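Local coordinates for protein cytochrome c2 (Rhodobacter capsulatus, PDB 1VYD) that carries electrons on a covalently bound heme c, donating them to the oxidized bacteriochlorophyll of the photosynthetic apparatus, at residues R43-Y48 and V58-S63; K54-A59 and K90-E95; T74-P79 and T94-K99. The protein carries 1 engineered substitution. One frame throughout, in Å; residues are numbered along the deposited sequence.

Contact 1 of 3, residues R43-Y48 and V58-S63; sequences RTAGTY and VALGAS. With HEM (protoporphyrin IX containing Fe), chain C.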
# COMPACT_ATOMS: atom_id res chain seq x y z
N ARG A 43 8.76 -3.88 1.49
CA ARG A 43 8.81 -4.61 0.22
C ARG A 43 8.97 -3.68 -1.00
O ARG A 43 8.54 -2.54 -0.87
CB ARG A 43 7.47 -5.34 0.09
CG ARG A 43 7.28 -6.07 -1.23
CD ARG A 43 6.03 -6.99 -1.13
NE ARG A 43 4.78 -6.41 -1.54
CZ ARG A 43 3.52 -6.56 -1.11
NH1 ARG A 43 2.43 -5.92 -1.66
NH2 ARG A 43 3.09 -7.34 -0.11
N THR A 44 9.70 -4.10 -2.03
CA THR A 44 9.93 -3.24 -3.19
C THR A 44 8.57 -2.90 -3.85
O THR A 44 7.80 -3.83 -4.04
CB THR A 44 10.85 -3.95 -4.22
OG1 THR A 44 12.04 -4.31 -3.48
CG2 THR A 44 11.28 -3.14 -5.43
N ALA A 45 8.34 -1.62 -4.18
CA ALA A 45 7.10 -1.23 -4.81
C ALA A 45 6.83 -1.97 -6.12
O ALA A 45 7.71 -2.24 -6.93
CB ALA A 45 7.01 0.25 -5.19
N GLY A 46 5.55 -2.39 -6.21
CA GLY A 46 5.17 -3.05 -7.52
C GLY A 46 5.89 -4.30 -7.89
O GLY A 46 6.03 -4.54 -9.11
N THR A 47 6.01 -5.28 -6.92
CA THR A 47 6.67 -6.56 -7.29
C THR A 47 5.88 -7.75 -6.75
O THR A 47 6.30 -8.90 -6.87
CB THR A 47 8.14 -6.66 -6.73
OG1 THR A 47 8.05 -6.35 -5.31
CG2 THR A 47 9.02 -5.53 -7.29
N TYR A 48 4.80 -7.57 -6.01
CA TYR A 48 3.98 -8.68 -5.53
C TYR A 48 3.58 -9.58 -6.69
O TYR A 48 3.25 -9.05 -7.75
CB TYR A 48 2.66 -8.21 -4.84
CG TYR A 48 2.22 -9.36 -3.93
CD1 TYR A 48 2.84 -9.68 -2.75
CD2 TYR A 48 1.15 -10.13 -4.39
CE1 TYR A 48 2.42 -10.81 -2.01
CE2 TYR A 48 0.71 -11.24 -3.67
CZ TYR A 48 1.35 -11.56 -2.48
OH TYR A 48 0.84 -12.66 -1.78
N VAL A 58 5.57 0.31 -10.96
CA VAL A 58 6.70 -0.64 -11.21
C VAL A 58 8.06 0.03 -11.39
O VAL A 58 9.08 -0.41 -10.85
CB VAL A 58 6.24 -1.42 -12.45
CG1 VAL A 58 7.37 -2.21 -13.11
CG2 VAL A 58 5.09 -2.34 -12.02
N ALA A 59 8.14 1.17 -12.13
CA ALA A 59 9.36 1.93 -12.38
C ALA A 59 9.89 2.46 -11.05
O ALA A 59 11.05 2.54 -10.71
CB ALA A 59 9.06 3.17 -13.29
N LEU A 60 8.93 2.79 -10.15
CA LEU A 60 9.30 3.21 -8.81
C LEU A 60 9.99 2.07 -8.09
O LEU A 60 11.06 2.29 -7.52
CB LEU A 60 8.07 3.77 -8.12
CG LEU A 60 8.37 4.17 -6.63
CD1 LEU A 60 9.38 5.30 -6.56
CD2 LEU A 60 7.05 4.35 -5.95
N GLY A 61 9.52 0.81 -8.19
CA GLY A 61 10.30 -0.22 -7.50
C GLY A 61 11.56 -0.58 -8.30
O GLY A 61 12.59 -1.04 -7.77
N ALA A 62 11.54 -0.35 -9.64
CA ALA A 62 12.74 -0.67 -10.40
C ALA A 62 13.87 0.26 -10.02
O ALA A 62 15.02 -0.13 -10.08
CB ALA A 62 12.32 -0.67 -11.85
N SER A 63 13.63 1.45 -9.49
CA SER A 63 14.73 2.30 -9.02
C SER A 63 15.17 1.99 -7.59
O SER A 63 15.80 2.92 -7.07
CB SER A 63 14.24 3.77 -9.03
OG SER A 63 13.38 3.80 -7.85
CHA HEM C . -1.62 -0.35 -4.46
CHB HEM C . -2.23 0.65 0.27
CHC HEM C . -6.94 1.59 -0.57
CHD HEM C . -6.46 -0.23 -5.07
C1A HEM C . -1.39 -0.07 -3.11
C2A HEM C . -0.11 -0.11 -2.44
C3A HEM C . -0.31 0.18 -1.17
C4A HEM C . -1.71 0.41 -0.99
CMA HEM C . 0.59 0.30 0.07
CAA HEM C . 1.22 -0.46 -3.19
CBA HEM C . 1.46 -1.95 -3.10
CGA HEM C . 2.69 -2.54 -3.75
O1A HEM C . 3.54 -1.78 -4.30
O2A HEM C . 2.66 -3.79 -3.80
C1B HEM C . -3.57 0.97 0.39
C2B HEM C . -4.15 1.43 1.62
C3B HEM C . -5.43 1.72 1.35
C4B HEM C . -5.71 1.40 -0.01
CMB HEM C . -3.39 1.51 2.99
CAB HEM C . -6.50 2.36 2.27
CBB HEM C . -6.19 3.53 2.94
C1C HEM C . -7.19 1.16 -1.87
C2C HEM C . -8.52 1.14 -2.48
C3C HEM C . -8.38 0.67 -3.70
C4C HEM C . -6.98 0.35 -3.92
CMC HEM C . -9.76 1.57 -1.69
CAC HEM C . -9.42 0.55 -4.84
CBC HEM C . -10.47 1.41 -5.00
C1D HEM C . -5.11 -0.45 -5.27
C2D HEM C . -4.52 -0.78 -6.54
C3D HEM C . -3.18 -0.82 -6.37
C4D HEM C . -2.89 -0.44 -5.00
CMD HEM C . -5.36 -1.09 -7.79
CAD HEM C . -2.08 -1.06 -7.39
CBD HEM C . -1.59 0.36 -7.86
CGD HEM C . -1.08 0.46 -9.27
O1D HEM C . -0.96 1.65 -9.65
O2D HEM C . -0.98 -0.56 -10.03
NA HEM C . -2.34 0.24 -2.20
NB HEM C . -4.53 0.91 -0.58
NC HEM C . -6.26 0.69 -2.78
ND HEM C . -4.10 -0.21 -4.34
FE HEM C . -4.31 0.42 -2.49
O HOH W 1 9.21 -2.79 -9.39
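A45 and G61 bring the loop 43-48 against helix 55-62, their CA atoms 4.3 Å apart. The loop carbonyl does the touching: G61 CA gives a CA-H...O contact to A45 O at 3.3 Å, with an angle of 154° at the hydrogen. A side chain at G61 would run into that same oxygen, and the lack of one is what allows so close an approach. T44 CG2 reaches the carbonyl oxygen of G61 at 3.4 Å, while A45 CB meets L60 CD2. One turn earlier, V58 CG2 lies near G46 O. Water 1 links the two segments, donating to both A45 O and V58 O.

On the heme side the loop grips one propionate through both of its oxygens. G46 N donates to HEM O1A at 2.8 Å in a nearly straight bond, and R43 NH1 donates to HEM O2A at 3.0 Å, the oxygen lying in the guanidinium plane at its edge. Y48 CD1 sits 3.5 Å above the centre of one guanidinium face, and N36 O is a second acceptor for NH1. The R43 guanidinium probably offsets the charge of this propionate. T47 OG1 donates to T44 O across the turn. G46 there has a positive phi of 62°, which favours glycine, and a side chain would come tight against V58 CA.

A45 also packs on F65 and W67, and L60 on L83 and K86 of helix 79-87. The contact thus joins the loop between strand 26-28 and helix 55-62 to that helix, on the propionate side of the heme.

Contact 2 of 3, residues K54-A59 and K90-E95; sequences KDSIVA and KKAKTE. Engineered in segment 90-95: E95 (natural residue Gly). With HEM (protoporphyrin IX containing Fe), chain C.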
# COMPACT_ATOMS: atom_id res chain seq x y z
N LYS A 54 0.10 -0.89 -12.80
CA LYS A 54 0.31 0.14 -13.79
C LYS A 54 1.82 0.37 -13.78
O LYS A 54 2.51 0.08 -12.79
CB LYS A 54 -0.47 1.43 -13.52
CG LYS A 54 -1.72 1.55 -14.36
CD LYS A 54 -1.89 2.96 -14.95
CE LYS A 54 -2.70 2.98 -16.26
NZ LYS A 54 -3.91 2.07 -16.06
N ASP A 55 2.33 0.89 -14.88
CA ASP A 55 3.76 1.06 -15.09
C ASP A 55 4.48 1.97 -14.18
O ASP A 55 5.64 1.70 -13.85
CB ASP A 55 3.86 1.35 -16.60
CG ASP A 55 3.51 2.77 -16.90
OD1 ASP A 55 2.46 3.28 -16.39
OD2 ASP A 55 4.34 3.38 -17.63
N SER A 56 3.96 3.10 -13.66
CA SER A 56 4.73 3.95 -12.79
C SER A 56 5.19 3.38 -11.47
O SER A 56 6.30 3.70 -10.99
CB SER A 56 3.90 5.20 -12.28
OG SER A 56 3.26 5.66 -13.44
N ILE A 57 4.26 2.68 -10.80
CA ILE A 57 4.58 2.07 -9.52
C ILE A 57 5.64 0.98 -9.79
O ILE A 57 6.54 0.79 -8.97
CB ILE A 57 3.37 1.53 -8.77
CG1 ILE A 57 3.93 1.17 -7.36
CG2 ILE A 57 2.78 0.32 -9.47
CD1 ILE A 57 2.88 0.72 -6.36
N VAL A 58 5.57 0.31 -10.96
CA VAL A 58 6.70 -0.64 -11.21
C VAL A 58 8.06 0.03 -11.39
O VAL A 58 9.08 -0.41 -10.85
CB VAL A 58 6.24 -1.42 -12.45
CG1 VAL A 58 7.37 -2.21 -13.11
CG2 VAL A 58 5.09 -2.34 -12.02
N ALA A 59 8.14 1.17 -12.13
CA ALA A 59 9.36 1.93 -12.38
C ALA A 59 9.89 2.46 -11.05
O ALA A 59 11.05 2.54 -10.71
CB ALA A 59 9.06 3.17 -13.29
N LYS A 90 5.45 14.13 -14.44
CA LYS A 90 4.10 14.67 -14.46
C LYS A 90 3.11 13.66 -15.02
O LYS A 90 1.94 13.77 -14.66
CB LYS A 90 3.95 15.97 -15.27
CG LYS A 90 5.06 17.01 -15.20
CD LYS A 90 4.90 18.26 -16.05
CE LYS A 90 4.27 18.09 -17.42
NZ LYS A 90 3.32 19.20 -17.73
N LYS A 91 3.52 12.75 -15.89
CA LYS A 91 2.59 11.79 -16.47
C LYS A 91 2.46 10.52 -15.60
O LYS A 91 1.78 9.58 -16.05
CB LYS A 91 3.05 11.41 -17.87
CG LYS A 91 3.13 12.53 -18.89
CD LYS A 91 2.74 12.12 -20.31
CE LYS A 91 1.99 13.28 -20.97
NZ LYS A 91 1.25 12.80 -22.22
N ALA A 92 3.14 10.38 -14.45
CA ALA A 92 2.98 9.19 -13.63
C ALA A 92 1.48 9.03 -13.37
O ALA A 92 0.81 10.02 -13.03
CB ALA A 92 3.64 9.22 -12.25
N LYS A 93 1.03 7.79 -13.51
CA LYS A 93 -0.39 7.47 -13.23
C LYS A 93 -0.48 6.31 -12.22
O LYS A 93 0.33 5.37 -12.12
CB LYS A 93 -1.02 7.07 -14.56
CG LYS A 93 -1.46 8.16 -15.53
CD LYS A 93 -2.56 7.77 -16.52
CE LYS A 93 -3.92 7.68 -15.82
NZ LYS A 93 -4.84 6.59 -16.25
N THR A 94 -1.59 6.24 -11.50
CA THR A 94 -1.90 5.21 -10.54
C THR A 94 -3.27 4.57 -10.77
O THR A 94 -4.23 5.24 -11.12
CB THR A 94 -1.91 5.79 -9.10
OG1 THR A 94 -2.45 4.79 -8.21
CG2 THR A 94 -2.89 6.95 -9.14
N GLU A 95 -3.41 3.28 -10.46
CA GLU A 95 -4.67 2.58 -10.61
C GLU A 95 -5.43 2.66 -9.29
O GLU A 95 -6.53 2.12 -9.16
CB GLU A 95 -4.58 1.10 -10.89
CG GLU A 95 -4.14 0.69 -12.26
CD GLU A 95 -5.26 0.70 -13.29
OE1 GLU A 95 -6.02 1.69 -13.35
OE2 GLU A 95 -5.34 -0.31 -14.04
CHA HEM C . -1.62 -0.35 -4.46
CHB HEM C . -2.23 0.65 0.27
CHC HEM C . -6.94 1.59 -0.57
CHD HEM C . -6.46 -0.23 -5.07
C1A HEM C . -1.39 -0.07 -3.11
C2A HEM C . -0.11 -0.11 -2.44
C3A HEM C . -0.31 0.18 -1.17
C4A HEM C . -1.71 0.41 -0.99
CMA HEM C . 0.59 0.30 0.07
CAA HEM C . 1.22 -0.46 -3.19
CBA HEM C . 1.46 -1.95 -3.10
CGA HEM C . 2.69 -2.54 -3.75
O1A HEM C . 3.54 -1.78 -4.30
O2A HEM C . 2.66 -3.79 -3.80
C1B HEM C . -3.57 0.97 0.39
C2B HEM C . -4.15 1.43 1.62
C3B HEM C . -5.43 1.72 1.35
C4B HEM C . -5.71 1.40 -0.01
CMB HEM C . -3.39 1.51 2.99
CAB HEM C . -6.50 2.36 2.27
CBB HEM C . -6.19 3.53 2.94
C1C HEM C . -7.19 1.16 -1.87
C2C HEM C . -8.52 1.14 -2.48
C3C HEM C . -8.38 0.67 -3.70
C4C HEM C . -6.98 0.35 -3.92
CMC HEM C . -9.76 1.57 -1.69
CAC HEM C . -9.42 0.55 -4.84
CBC HEM C . -10.47 1.41 -5.00
C1D HEM C . -5.11 -0.45 -5.27
C2D HEM C . -4.52 -0.78 -6.54
C3D HEM C . -3.18 -0.82 -6.37
C4D HEM C . -2.89 -0.44 -5.00
CMD HEM C . -5.36 -1.09 -7.79
CAD HEM C . -2.08 -1.06 -7.39
CBD HEM C . -1.59 0.36 -7.86
CGD HEM C . -1.08 0.46 -9.27
O1D HEM C . -0.96 1.65 -9.65
O2D HEM C . -0.98 -0.56 -10.03
NA HEM C . -2.34 0.24 -2.20
NB HEM C . -4.53 0.91 -0.58
NC HEM C . -6.26 0.69 -2.78
ND HEM C . -4.10 -0.21 -4.34
FE HEM C . -4.31 0.42 -2.49
O HOH W 2 1.21 2.77 -10.97
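S56 OG stands anti to its own carbonyl carbon (chi1 -45°), which sets it facing K93 N, while K54, two residues earlier and bent at chi2 and chi4, meets E95, itself bent at chi2. The two segments are the start of helix 55-62, with K54 at its N-cap position, and the loop leading to the methionine ligand of a class I cytochrome c fold. K93 N donates to S56 OG at 3.1 Å, the N-H...O angle being 152°, and A92 CB packs beside the same serine. L87 of helix 79-87 touches S56, and L83 touches A92, backing this part of the contact.

E95 is an engineered replacement of glycine. Its side chain crosses that of K54 at about a right angle, with E95 CG 3.3 Å from K54 CG, and the two charges form a long, weak salt bridge between K54 NZ and E95 OE2 at 3.4 Å. K93 NZ, a like charge, lies 4.6 Å from K54 NZ.

At the K54 and E95 end a heme propionate is held by one backbone amide on each oxygen: K54 N donates to HEM O2D, and E95 N to HEM O1D at 173°. Water 2 bridges the segments, accepting from I57 N with K93 O and HEM O1D as possible acceptors, while I57 CD1 comes to 3.3 Å from HEM O1A of the other propionate.

Contact 3 of 3, residues T74-P79 and T94-K99; sequences TYVKDP and TEMAFK. Engineered in segment 94-99: E95 (natural residue Gly). With HEM (protoporphyrin IX containing Fe), chain C.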
# COMPACT_ATOMS: atom_id res chain seq x y z
N THR A 74 2.08 8.79 3.31
CA THR A 74 1.93 9.90 2.33
C THR A 74 1.31 9.42 1.05
O THR A 74 0.63 10.15 0.32
CB THR A 74 3.33 10.46 1.97
OG1 THR A 74 4.03 10.93 3.14
CG2 THR A 74 3.22 11.63 1.01
N TYR A 75 1.66 8.19 0.60
CA TYR A 75 1.15 7.72 -0.70
C TYR A 75 -0.37 7.59 -0.69
O TYR A 75 -1.03 7.92 -1.65
CB TYR A 75 1.70 6.34 -1.00
CG TYR A 75 0.98 5.53 -2.07
CD1 TYR A 75 1.13 5.77 -3.44
CD2 TYR A 75 0.20 4.44 -1.70
CE1 TYR A 75 0.60 4.92 -4.40
CE2 TYR A 75 -0.31 3.56 -2.62
CZ TYR A 75 -0.14 3.85 -3.98
OH TYR A 75 -0.69 2.97 -4.90
N VAL A 76 -0.95 7.10 0.36
CA VAL A 76 -2.38 6.81 0.61
C VAL A 76 -3.19 8.09 0.67
O VAL A 76 -4.34 8.17 0.24
CB VAL A 76 -2.22 5.92 1.88
CG1 VAL A 76 -2.79 6.42 3.19
CG2 VAL A 76 -2.53 4.47 1.67
N LYS A 77 -2.66 9.25 1.05
CA LYS A 77 -3.33 10.54 1.01
C LYS A 77 -3.50 10.98 -0.44
O LYS A 77 -4.51 11.64 -0.75
CB LYS A 77 -2.60 11.71 1.69
CG LYS A 77 -2.58 11.69 3.19
CD LYS A 77 -1.26 12.22 3.74
CE LYS A 77 -1.45 12.59 5.20
NZ LYS A 77 -0.54 11.81 6.11
N ASP A 78 -2.55 10.63 -1.30
CA ASP A 78 -2.78 11.03 -2.71
C ASP A 78 -1.80 10.26 -3.57
O ASP A 78 -0.64 10.68 -3.73
CB ASP A 78 -2.60 12.54 -2.87
CG ASP A 78 -3.01 13.04 -4.22
OD1 ASP A 78 -3.51 14.18 -4.17
OD2 ASP A 78 -2.99 12.43 -5.32
N PRO A 79 -2.18 9.07 -3.98
CA PRO A 79 -1.30 8.14 -4.66
C PRO A 79 -0.75 8.70 -5.93
O PRO A 79 0.45 8.54 -6.21
CB PRO A 79 -2.13 6.88 -4.85
CG PRO A 79 -3.41 7.04 -4.08
CD PRO A 79 -3.55 8.49 -3.77
N THR A 94 -1.59 6.24 -11.50
CA THR A 94 -1.90 5.21 -10.54
C THR A 94 -3.27 4.57 -10.77
O THR A 94 -4.23 5.24 -11.12
CB THR A 94 -1.91 5.79 -9.10
OG1 THR A 94 -2.45 4.79 -8.21
CG2 THR A 94 -2.89 6.95 -9.14
N GLU A 95 -3.41 3.28 -10.46
CA GLU A 95 -4.67 2.58 -10.61
C GLU A 95 -5.43 2.66 -9.29
O GLU A 95 -6.53 2.12 -9.16
CB GLU A 95 -4.58 1.10 -10.89
CG GLU A 95 -4.14 0.69 -12.26
CD GLU A 95 -5.26 0.70 -13.29
OE1 GLU A 95 -6.02 1.69 -13.35
OE2 GLU A 95 -5.34 -0.31 -14.04
N MET A 96 -4.75 3.04 -8.23
CA MET A 96 -5.43 3.05 -6.92
C MET A 96 -6.23 4.35 -6.89
O MET A 96 -5.67 5.39 -6.68
CB MET A 96 -4.40 2.94 -5.82
CG MET A 96 -5.12 3.21 -4.45
SD MET A 96 -3.91 2.70 -3.22
CE MET A 96 -4.36 3.81 -1.89
N ALA A 97 -7.52 4.33 -7.20
CA ALA A 97 -8.28 5.59 -7.20
C ALA A 97 -9.11 5.70 -5.91
O ALA A 97 -10.31 5.37 -5.84
CB ALA A 97 -9.25 5.65 -8.38
N PHE A 98 -8.42 6.17 -4.89
CA PHE A 98 -8.97 6.36 -3.57
C PHE A 98 -7.85 7.13 -2.84
O PHE A 98 -6.70 6.73 -3.00
CB PHE A 98 -9.17 5.05 -2.78
CG PHE A 98 -9.60 5.39 -1.39
CD1 PHE A 98 -10.86 5.97 -1.22
CD2 PHE A 98 -8.79 5.22 -0.31
CE1 PHE A 98 -11.29 6.29 0.04
CE2 PHE A 98 -9.21 5.53 0.96
CZ PHE A 98 -10.47 6.07 1.14
N LYS A 99 -8.31 8.19 -2.18
CA LYS A 99 -7.38 9.04 -1.44
C LYS A 99 -7.92 9.01 -0.02
O LYS A 99 -9.16 9.19 0.15
CB LYS A 99 -7.35 10.46 -2.00
CG LYS A 99 -7.50 10.71 -3.48
CD LYS A 99 -7.41 12.17 -3.96
CE LYS A 99 -8.55 12.65 -4.89
NZ LYS A 99 -8.84 14.15 -4.82
CHA HEM C . -1.62 -0.35 -4.46
CHB HEM C . -2.23 0.65 0.27
CHC HEM C . -6.94 1.59 -0.57
CHD HEM C . -6.46 -0.23 -5.07
C1A HEM C . -1.39 -0.07 -3.11
C2A HEM C . -0.11 -0.11 -2.44
C3A HEM C . -0.31 0.18 -1.17
C4A HEM C . -1.71 0.41 -0.99
CMA HEM C . 0.59 0.30 0.07
CAA HEM C . 1.22 -0.46 -3.19
CBA HEM C . 1.46 -1.95 -3.10
CGA HEM C . 2.69 -2.54 -3.75
O1A HEM C . 3.54 -1.78 -4.30
O2A HEM C . 2.66 -3.79 -3.80
C1B HEM C . -3.57 0.97 0.39
C2B HEM C . -4.15 1.43 1.62
C3B HEM C . -5.43 1.72 1.35
C4B HEM C . -5.71 1.40 -0.01
CMB HEM C . -3.39 1.51 2.99
CAB HEM C . -6.50 2.36 2.27
CBB HEM C . -6.19 3.53 2.94
C1C HEM C . -7.19 1.16 -1.87
C2C HEM C . -8.52 1.14 -2.48
C3C HEM C . -8.38 0.67 -3.70
C4C HEM C . -6.98 0.35 -3.92
CMC HEM C . -9.76 1.57 -1.69
CAC HEM C . -9.42 0.55 -4.84
CBC HEM C . -10.47 1.41 -5.00
C1D HEM C . -5.11 -0.45 -5.27
C2D HEM C . -4.52 -0.78 -6.54
C3D HEM C . -3.18 -0.82 -6.37
C4D HEM C . -2.89 -0.44 -5.00
CMD HEM C . -5.36 -1.09 -7.79
CAD HEM C . -2.08 -1.06 -7.39
CBD HEM C . -1.59 0.36 -7.86
CGD HEM C . -1.08 0.46 -9.27
O1D HEM C . -0.96 1.65 -9.65
O2D HEM C . -0.98 -0.56 -10.03
NA HEM C . -2.34 0.24 -2.20
NB HEM C . -4.53 0.91 -0.58
NC HEM C . -6.26 0.69 -2.78
ND HEM C . -4.10 -0.21 -4.34
FE HEM C . -4.31 0.42 -2.49
O HOH W 3 -0.73 3.25 -7.34
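Segment 74-79, on helix 69-77, and the irregular loop 94-99 come nearest at K77 and K99, whose CA atoms are 5.0 Å apart, and K99 CA makes a CA-H...O contact with V76 O. From the loop M96 reaches inward, CG anti to the backbone N (chi1 170°) and the chain extended beyond it, and SD binds the heme iron at 2.4 Å; H17 NE2 is the other axial ligand. The M96 methyl CE is packed by V76 CG2, Y75 CE2 and P79 CG, the last at 4.0 Å. The sulfur also makes an oblique Met-aromatic contact with Y75, 4.8 Å from the ring centroid, and lies 3.6 Å from Y75 OH.

P79 CG sits 3.5 Å from F98 O, and F98 lays CB near HEM CMC. T94 OG1 accepts from M96 N in an ST turn, which ties the backbone just ahead of the ligand. Water 3 sits between Y75 OH and T94 OG1, at distances too short to trust in detail, and donates to HEM O1D. An alanine in place of M96 lacks the sulfur and would probably leave the iron vacant there or open to another ligand, with a gap beside Y75, V76 and P79.

A neutral thioether whose methyl is packed by apolar groups, opposite a histidine, is the ligation of class I cytochromes c; it tends to favour ferrous iron and is consistent with a high reduction potential.

In the fold
The three contacts follow the heme from its propionates to its iron. Contacts 1 and 2 share helix 55-62 and the residues V58 and A59; their centres are 11 Å apart and they touch, A45 packing on I57. Contacts 2 and 3 share T94 and E95, also with centres 11 Å apart. Contacts 1 and 3 do not touch, their centres being 16 Å apart. Along the chain contact 2 begins on helix 55-62, where contact 1 ends; contact 1 closes before contact 3 opens, and contacts 2 and 3 end on the same loop. Loop 43-48, the start of helix 55-62, helix 69-77 and loop 90-99 thus all meet one heme, and the loop carrying the axial methionine also holds a propionate.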